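Long-range contact in CzcP cation efflux P1-ATPase (Ralstonia metallidurans, PDB 4U9R), which probably exports zinc and related divalent cations such as cadmium and cobalt from the cell using ATP, this chain being its N-terminal metal-binding extension: residues D42-K55 against L91-H105. Residues are numbered along the deposited sequence; the frame is centred on the assembly and turned at random.
Sequences DPCVERLLSELRGK and LVTSTGAVISSRFGH. With CD (cadmium ion), chain B.
Cys44 lies level with Ile99 and Leu48 with Gly96 where helix 43-53 runs roughly antiparallel to helix 91-102, the axes 9.8 Å apart at closest and their directions 141° apart. The backbones come nearest here, Leu48 CA 6.2 Å from Gly96 CA. Knobs interlock in both directions: Leu48 sits among Val92, Thr95, Gly96 and Ile99, its CD1 reaching Gly96 N and Thr95 CG2, while Ile99 enters the hole formed by Cys44, Arg47, Leu48 and Glu51. The two branches of Ile99 divide the work, CD1 pressing tightly on Leu48 N and CA and CG2 reaching Cys44 SG at 3.6 Å. Farther along, Leu52 CD1 meets Val92 CG2, and the Lys55 chain, bent at chi2, brings CG against Leu91 CD2.

On the ring of Phe103, just past the second helix, the guanidinium of Arg47 lies flat, planes 12° apart and Arg47 CZ 3.8 Å from the ring centroid, a cation-pi stack. Its NH1 also donates to Glu146, joining this stack to the metal site. There Asp42 OD1 (2.1 Å), Cys44 SG (2.6 Å) and His105 NE2 (2.2 Å) bind cadmium, and Glu146 adds both carboxylate oxygens. Asp42, with CG anti to its own N (chi1 175°), turns OD1 to both the metal and Cys44 N, making the helix N-cap part of the site. In this ferredoxin-like architecture of helices on three-stranded antiparallel sheets, cadmium sits where the helix pair meets the sheet of strands 103-109, 142-148 and 132-137.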
ATOM      1  N   ASP A  42       3.972   2.287  -2.549  1.00 49.56           N
ATOM      2  CA  ASP A  42       3.065   2.367  -1.383  1.00 48.57           C
ATOM      3  C   ASP A  42       3.469   1.240  -0.424  1.00 49.40           C
ATOM      4  O   ASP A  42       3.830   0.156  -0.870  1.00 52.27           O
ATOM      5  CB  ASP A  42       1.596   2.286  -1.842  1.00 49.03           C
ATOM      6  CG  ASP A  42       0.576   2.246  -0.668  1.00 57.30           C
ATOM      7  OD1 ASP A  42       0.460   1.207  -0.046  1.00 38.06           O
ATOM      8  OD2 ASP A  42      -0.143   3.225  -0.381  1.00 63.93           O
ATOM      9  N   PRO A  43       3.467   1.512   0.886  1.00 47.82           N
ATOM     10  CA  PRO A  43       3.962   0.564   1.865  1.00 48.16           C
ATOM     11  C   PRO A  43       3.154  -0.732   1.990  1.00 47.50           C
ATOM     12  O   PRO A  43       3.589  -1.648   2.698  1.00 42.94           O
ATOM     13  CB  PRO A  43       3.905   1.349   3.181  1.00 48.72           C
ATOM     14  CG  PRO A  43       2.933   2.435   2.946  1.00 49.79           C
ATOM     15  CD  PRO A  43       3.083   2.795   1.515  1.00 51.37           C
ATOM     16  N   CYS A  44       1.994  -0.784   1.339  1.00 40.09           N
ATOM     17  CA  CYS A  44       1.225  -2.005   1.219  1.00 38.81           C
ATOM     18  C   CYS A  44       2.056  -3.119   0.518  1.00 34.25           C
ATOM     19  O   CYS A  44       2.022  -4.260   0.926  1.00 35.47           O
ATOM     20  CB  CYS A  44      -0.116  -1.735   0.498  1.00 33.04           C
ATOM     21  SG  CYS A  44      -1.401  -1.348   1.690  1.00 36.69           S
ATOM     22  N   VAL A  45       2.815  -2.766  -0.505  1.00 38.19           N
ATOM     23  CA  VAL A  45       3.678  -3.713  -1.200  1.00 38.04           C
ATOM     24  C   VAL A  45       4.694  -4.367  -0.260  1.00 39.93           C
ATOM     25  O   VAL A  45       4.864  -5.607  -0.287  1.00 39.75           O
ATOM     26  CB  VAL A  45       4.402  -3.054  -2.391  1.00 39.94           C
ATOM     27  CG1 VAL A  45       5.353  -4.054  -3.047  1.00 40.29           C
ATOM     28  CG2 VAL A  45       3.384  -2.579  -3.411  1.00 38.09           C
ATOM     29  N   GLU A  46       5.333  -3.544   0.576  1.00 40.26           N
ATOM     30  CA  GLU A  46       6.272  -3.993   1.642  1.00 40.76           C
ATOM     31  C   GLU A  46       5.576  -4.779   2.734  1.00 35.80           C
ATOM     32  O   GLU A  46       6.139  -5.753   3.268  1.00 32.50           O
ATOM     33  CB  GLU A  46       6.994  -2.791   2.310  1.00 47.14           C
ATOM     34  CG  GLU A  46       8.034  -3.157   3.382  1.00 56.08           C
ATOM     35  CD  GLU A  46       8.425  -1.991   4.322  1.00 65.40           C
ATOM     36  OE1 GLU A  46       9.598  -1.543   4.298  1.00 52.86           O
ATOM     37  OE2 GLU A  46       7.565  -1.527   5.107  1.00 73.64           O
ATOM     38  N   ARG A  47       4.384  -4.347   3.127  1.00 34.52           N
ATOM     39  CA  ARG A  47       3.623  -5.140   4.099  1.00 37.52           C
ATOM     40  C   ARG A  47       3.433  -6.573   3.573  1.00 35.39           C
ATOM     41  O   ARG A  47       3.678  -7.548   4.284  1.00 35.35           O
ATOM     42  CB  ARG A  47       2.259  -4.540   4.395  1.00 38.81           C
ATOM     43  CG  ARG A  47       2.231  -3.625   5.596  1.00 45.79           C
ATOM     44  CD  ARG A  47       0.819  -3.086   5.907  1.00 47.55           C
ATOM     45  NE  ARG A  47       0.924  -1.792   6.589  1.00 50.07           N
ATOM     46  CZ  ARG A  47       0.771  -0.589   6.025  1.00 50.20           C
ATOM     47  NH1 ARG A  47       0.392  -0.441   4.760  1.00 44.04           N
ATOM     48  NH2 ARG A  47       0.954   0.492   6.767  1.00 55.91           N
ATOM     49  N   LEU A  48       2.994  -6.674   2.324  1.00 32.11           N
ATOM     50  CA  LEU A  48       2.743  -7.957   1.678  1.00 31.93           C
ATOM     51  C   LEU A  48       4.018  -8.776   1.615  1.00 31.33           C
ATOM     52  O   LEU A  48       4.046  -9.911   2.059  1.00 28.21           O
ATOM     53  CB  LEU A  48       2.179  -7.749   0.280  1.00 32.72           C
ATOM     54  CG  LEU A  48       1.949  -8.967  -0.619  1.00 36.46           C
ATOM     55  CD1 LEU A  48       1.138 -10.011   0.085  1.00 37.54           C
ATOM     56  CD2 LEU A  48       1.196  -8.533  -1.866  1.00 38.80           C
ATOM     57  N   LEU A  49       5.081  -8.193   1.089  1.00 30.99           N
ATOM     58  CA  LEU A  49       6.338  -8.922   0.946  1.00 31.67           C
ATOM     59  C   LEU A  49       6.918  -9.345   2.282  1.00 30.87           C
ATOM     60  O   LEU A  49       7.312 -10.485   2.421  1.00 28.93           O
ATOM     61  CB  LEU A  49       7.384  -8.123   0.180  1.00 33.12           C
ATOM     62  CG  LEU A  49       7.117  -7.824  -1.298  1.00 36.39           C
ATOM     63  CD1 LEU A  49       8.189  -6.878  -1.837  1.00 40.44           C
ATOM     64  CD2 LEU A  49       7.106  -9.072  -2.093  1.00 37.79           C
ATOM     65  N   SER A  50       6.938  -8.467   3.271  1.00 30.50           N
ATOM     66  CA  SER A  50       7.552  -8.833   4.577  1.00 32.43           C
ATOM     67  C   SER A  50       6.739  -9.900   5.332  1.00 31.72           C
ATOM     68  O   SER A  50       7.302 -10.806   6.001  1.00 31.30           O
ATOM     69  CB  SER A  50       7.809  -7.583   5.449  1.00 29.69           C
ATOM     70  OG  SER A  50       6.593  -6.948   5.825  1.00 32.13           O
ATOM     71  N   GLU A  51       5.437  -9.845   5.192  1.00 31.51           N
ATOM     72  CA  GLU A  51       4.587 -10.913   5.737  1.00 33.79           C
ATOM     73  C   GLU A  51       4.821 -12.220   5.024  1.00 34.09           C
ATOM     74  O   GLU A  51       4.949 -13.244   5.679  1.00 33.23           O
ATOM     75  CB  GLU A  51       3.114 -10.531   5.708  1.00 36.11           C
ATOM     76  CG  GLU A  51       2.825  -9.448   6.738  1.00 46.99           C
ATOM     77  CD  GLU A  51       1.355  -9.080   6.866  1.00 52.47           C
ATOM     78  OE1 GLU A  51       0.478  -9.913   6.530  1.00 55.35           O
ATOM     79  OE2 GLU A  51       1.093  -7.940   7.316  1.00 58.75           O
ATOM     80  N   LEU A  52       4.957 -12.198   3.697  1.00 31.73           N
ATOM     81  CA  LEU A  52       5.254 -13.453   2.989  1.00 31.32           C
ATOM     82  C   LEU A  52       6.586 -14.035   3.366  1.00 31.63           C
ATOM     83  O   LEU A  52       6.704 -15.254   3.433  1.00 27.64           O
ATOM     84  CB  LEU A  52       5.208 -13.288   1.499  1.00 33.03           C
ATOM     85  CG  LEU A  52       3.794 -13.095   0.948  1.00 36.75           C
ATOM     86  CD1 LEU A  52       3.892 -12.871  -0.548  1.00 38.10           C
ATOM     87  CD2 LEU A  52       2.923 -14.311   1.256  1.00 36.44           C
ATOM     88  N   ARG A  53       7.599 -13.183   3.604  1.00 28.22           N
ATOM     89  CA  ARG A  53       8.925 -13.677   3.917  1.00 28.25           C
ATOM     90  C   ARG A  53       9.004 -14.431   5.250  1.00 28.13           C
ATOM     91  O   ARG A  53       9.848 -15.332   5.460  1.00 29.82           O
ATOM     92  CB  ARG A  53       9.937 -12.534   3.897  1.00 27.26           C
ATOM     93  CG  ARG A  53      10.211 -12.007   2.499  1.00 29.73           C
ATOM     94  CD  ARG A  53      11.437 -11.101   2.477  1.00 30.34           C
ATOM     95  NE  ARG A  53      11.475 -10.268   1.285  1.00 30.36           N
ATOM     96  CZ  ARG A  53      11.144  -8.977   1.243  1.00 31.45           C
ATOM     97  NH1 ARG A  53      10.728  -8.326   2.317  1.00 31.23           N
ATOM     98  NH2 ARG A  53      11.212  -8.339   0.101  1.00 31.08           N
ATOM     99  N   GLY A  54       8.102 -14.068   6.134  1.00 28.97           N
ATOM    100  CA  GLY A  54       7.923 -14.742   7.380  1.00 31.05           C
ATOM    101  C   GLY A  54       7.295 -16.115   7.358  1.00 33.18           C
ATOM    102  O   GLY A  54       7.299 -16.751   8.411  1.00 33.89           O
ATOM    103  N   LYS A  55       6.788 -16.586   6.205  1.00 32.08           N
ATOM    104  CA  LYS A  55       6.071 -17.877   6.129  1.00 37.29           C
ATOM    105  C   LYS A  55       6.979 -19.007   5.709  1.00 36.35           C
ATOM    106  O   LYS A  55       7.763 -18.854   4.777  1.00 32.58           O
ATOM    107  CB  LYS A  55       4.954 -17.849   5.079  1.00 39.02           C
ATOM    108  CG  LYS A  55       3.979 -16.699   5.197  1.00 42.55           C
ATOM    109  CD  LYS A  55       3.150 -16.870   6.431  1.00 45.18           C
ATOM    110  CE  LYS A  55       2.116 -15.773   6.554  1.00 52.19           C
ATOM    111  NZ  LYS A  55       1.435 -15.972   7.857  1.00 55.11           N
ATOM    112  N   LEU A  91      -1.596 -18.477   0.016  1.00 31.66           N
ATOM    113  CA  LEU A  91      -0.922 -17.611   0.953  1.00 36.21           C
ATOM    114  C   LEU A  91      -0.682 -16.236   0.334  1.00 33.69           C
ATOM    115  O   LEU A  91      -0.991 -15.231   0.943  1.00 32.65           O
ATOM    116  CB  LEU A  91       0.380 -18.234   1.373  1.00 43.17           C
ATOM    117  CG  LEU A  91       0.951 -17.965   2.744  1.00 53.97           C
ATOM    118  CD1 LEU A  91      -0.107 -17.947   3.844  1.00 58.28           C
ATOM    119  CD2 LEU A  91       1.946 -19.085   3.017  1.00 56.77           C
ATOM    120  N   VAL A  92      -0.176 -16.182  -0.890  1.00 33.31           N
ATOM    121  CA  VAL A  92       0.013 -14.875  -1.540  1.00 31.56           C
ATOM    122  C   VAL A  92      -1.302 -14.134  -1.752  1.00 30.18           C
ATOM    123  O   VAL A  92      -1.431 -13.002  -1.339  1.00 31.32           O
ATOM    124  CB  VAL A  92       0.765 -14.954  -2.873  1.00 30.27           C
ATOM    125  CG1 VAL A  92       0.829 -13.586  -3.515  1.00 32.06           C
ATOM    126  CG2 VAL A  92       2.169 -15.513  -2.684  1.00 30.41           C
ATOM    127  N   THR A  93      -2.264 -14.746  -2.430  1.00 31.11           N
ATOM    128  CA  THR A  93      -3.526 -14.075  -2.745  1.00 31.84           C
ATOM    129  C   THR A  93      -4.334 -13.732  -1.490  1.00 34.06           C
ATOM    130  O   THR A  93      -4.985 -12.688  -1.452  1.00 33.11           O
ATOM    131  CB  THR A  93      -4.446 -14.933  -3.641  1.00 33.96           C
ATOM    132  OG1 THR A  93      -4.554 -16.242  -3.070  1.00 34.73           O
ATOM    133  CG2 THR A  93      -3.879 -15.039  -5.059  1.00 35.40           C
ATOM    134  N   SER A  94      -4.318 -14.582  -0.468  1.00 33.14           N
ATOM    135  CA  SER A  94      -5.102 -14.257   0.736  1.00 36.51           C
ATOM    136  C   SER A  94      -4.405 -13.217   1.648  1.00 39.21           C
ATOM    137  O   SER A  94      -5.076 -12.432   2.319  1.00 39.97           O
ATOM    138  CB  SER A  94      -5.437 -15.491   1.547  1.00 33.60           C
ATOM    139  OG  SER A  94      -4.307 -15.958   2.262  1.00 38.67           O
ATOM    140  N   THR A  95      -3.080 -13.222   1.703  1.00 36.75           N
ATOM    141  CA  THR A  95      -2.383 -12.211   2.494  1.00 35.97           C
ATOM    142  C   THR A  95      -2.638 -10.846   1.850  1.00 36.37           C
ATOM    143  O   THR A  95      -2.879  -9.857   2.538  1.00 38.81           O
ATOM    144  CB  THR A  95      -0.903 -12.487   2.606  1.00 35.51           C
ATOM    145  OG1 THR A  95      -0.716 -13.772   3.194  1.00 38.01           O
ATOM    146  CG2 THR A  95      -0.212 -11.413   3.467  1.00 40.81           C
ATOM    147  N   GLY A  96      -2.616 -10.818   0.532  1.00 34.98           N
ATOM    148  CA  GLY A  96      -2.962  -9.630  -0.245  1.00 38.23           C
ATOM    149  C   GLY A  96      -4.371  -9.141  -0.021  1.00 43.14           C
ATOM    150  O   GLY A  96      -4.608  -7.918   0.079  1.00 39.07           O
ATOM    151  N   ALA A  97      -5.321 -10.078   0.065  1.00 44.69           N
ATOM    152  CA  ALA A  97      -6.725  -9.728   0.282  1.00 43.06           C
ATOM    153  C   ALA A  97      -6.903  -9.013   1.611  1.00 40.83           C
ATOM    154  O   ALA A  97      -7.584  -8.020   1.664  1.00 46.95           O
ATOM    155  CB  ALA A  97      -7.626 -10.950   0.215  1.00 46.69           C
ATOM    156  N   VAL A  98      -6.269  -9.503   2.659  1.00 39.02           N
ATOM    157  CA  VAL A  98      -6.374  -8.903   3.976  1.00 44.04           C
ATOM    158  C   VAL A  98      -5.716  -7.520   4.061  1.00 45.65           C
ATOM    159  O   VAL A  98      -6.275  -6.612   4.676  1.00 45.42           O
ATOM    160  CB  VAL A  98      -5.738  -9.774   5.056  1.00 46.16           C
ATOM    161  CG1 VAL A  98      -5.782  -9.064   6.392  1.00 47.78           C
ATOM    162  CG2 VAL A  98      -6.442 -11.115   5.146  1.00 50.25           C
ATOM    163  N   ILE A  99      -4.536  -7.362   3.464  1.00 43.68           N
ATOM    164  CA  ILE A  99      -3.878  -6.056   3.424  1.00 39.42           C
ATOM    165  C   ILE A  99      -4.727  -5.037   2.656  1.00 42.03           C
ATOM    166  O   ILE A  99      -4.956  -3.925   3.121  1.00 45.48           O
ATOM    167  CB  ILE A  99      -2.465  -6.171   2.843  1.00 36.52           C
ATOM    168  CG1 ILE A  99      -1.577  -6.890   3.850  1.00 35.92           C
ATOM    169  CG2 ILE A  99      -1.888  -4.793   2.520  1.00 36.99           C
ATOM    170  CD1 ILE A  99      -0.255  -7.334   3.296  1.00 38.24           C
ATOM    171  N   SER A 100      -5.187  -5.441   1.487  1.00 42.27           N
ATOM    172  CA  SER A 100      -6.001  -4.630   0.624  1.00 43.70           C
ATOM    173  C   SER A 100      -7.316  -4.150   1.266  1.00 51.07           C
ATOM    174  O   SER A 100      -7.758  -3.026   1.005  1.00 50.69           O
ATOM    175  CB  SER A 100      -6.343  -5.424  -0.621  1.00 45.36           C
ATOM    176  OG  SER A 100      -7.062  -4.636  -1.537  1.00 47.27           O
ATOM    177  N   SER A 101      -7.946  -4.995   2.079  1.00 46.74           N
ATOM    178  CA  SER A 101      -9.217  -4.637   2.700  1.00 53.12           C
ATOM    179  C   SER A 101      -9.005  -3.739   3.913  1.00 59.32           C
ATOM    180  O   SER A 101      -9.879  -2.959   4.286  1.00 56.97           O
ATOM    181  CB  SER A 101      -9.935  -5.885   3.151  1.00 52.79           C
ATOM    182  OG  SER A 101      -9.363  -6.402   4.340  1.00 53.16           O
ATOM    183  N   ARG A 102      -7.834  -3.882   4.528  1.00 58.38           N
ATOM    184  CA  ARG A 102      -7.541  -3.244   5.780  1.00 59.69           C
ATOM    185  C   ARG A 102      -7.038  -1.820   5.613  1.00 55.98           C
ATOM    186  O   ARG A 102      -7.374  -0.982   6.437  1.00 57.11           O
ATOM    187  CB  ARG A 102      -6.537  -4.076   6.582  1.00 63.30           C
ATOM    188  CG  ARG A 102      -6.135  -3.428   7.892  1.00 71.59           C
ATOM    189  CD  ARG A 102      -5.794  -4.456   8.955  1.00 77.74           C
ATOM    190  NE  ARG A 102      -5.335  -3.816  10.184  1.00 82.55           N
ATOM    191  CZ  ARG A 102      -6.120  -3.160  11.036  1.00 84.01           C
ATOM    192  NH1 ARG A 102      -7.430  -3.043  10.810  1.00 86.23           N
ATOM    193  NH2 ARG A 102      -5.592  -2.612  12.124  1.00 84.50           N
ATOM    194  N   PHE A 103      -6.249  -1.550   4.567  1.00 53.12           N
ATOM    195  CA  PHE A 103      -5.623  -0.234   4.376  1.00 53.90           C
ATOM    196  C   PHE A 103      -6.158   0.543   3.210  1.00 54.23           C
ATOM    197  O   PHE A 103      -6.071   0.090   2.068  1.00 53.21           O
ATOM    198  CB  PHE A 103      -4.112  -0.355   4.207  1.00 47.81           C
ATOM    199  CG  PHE A 103      -3.453  -0.987   5.376  1.00 50.78           C
ATOM    200  CD1 PHE A 103      -3.137  -0.239   6.490  1.00 51.53           C
ATOM    201  CD2 PHE A 103      -3.184  -2.351   5.381  1.00 46.84           C
ATOM    202  CE1 PHE A 103      -2.553  -0.836   7.596  1.00 53.33           C
ATOM    203  CE2 PHE A 103      -2.592  -2.942   6.470  1.00 48.00           C
ATOM    204  CZ  PHE A 103      -2.281  -2.190   7.584  1.00 52.96           C
ATOM    205  N   GLY A 104      -6.658   1.746   3.515  1.00 58.39           N
ATOM    206  CA  GLY A 104      -7.212   2.650   2.523  1.00 55.42           C
ATOM    207  C   GLY A 104      -6.189   3.666   2.081  1.00 57.89           C
ATOM    208  O   GLY A 104      -5.179   3.879   2.753  1.00 57.21           O
ATOM    209  N   HIS A 105      -6.446   4.268   0.925  1.00 63.37           N
ATOM    210  CA  HIS A 105      -5.643   5.369   0.406  1.00 71.46           C
ATOM    211  C   HIS A 105      -6.539   6.377  -0.312  1.00 76.42           C
ATOM    212  O   HIS A 105      -7.453   6.000  -1.045  1.00 70.70           O
ATOM    213  CB  HIS A 105      -4.602   4.874  -0.584  1.00 72.69           C
ATOM    214  CG  HIS A 105      -4.141   3.483  -0.317  1.00 75.02           C
ATOM    215  ND1 HIS A 105      -4.800   2.380  -0.816  1.00 71.32           N
ATOM    216  CD2 HIS A 105      -3.112   3.011   0.421  1.00 68.74           C
ATOM    217  CE1 HIS A 105      -4.192   1.288  -0.401  1.00 72.43           C
ATOM    218  NE2 HIS A 105      -3.165   1.644   0.350  1.00 63.23           N
TER
HETATM  219 CD    CD B 301      -1.193   1.197   1.255  1.00 49.38          CD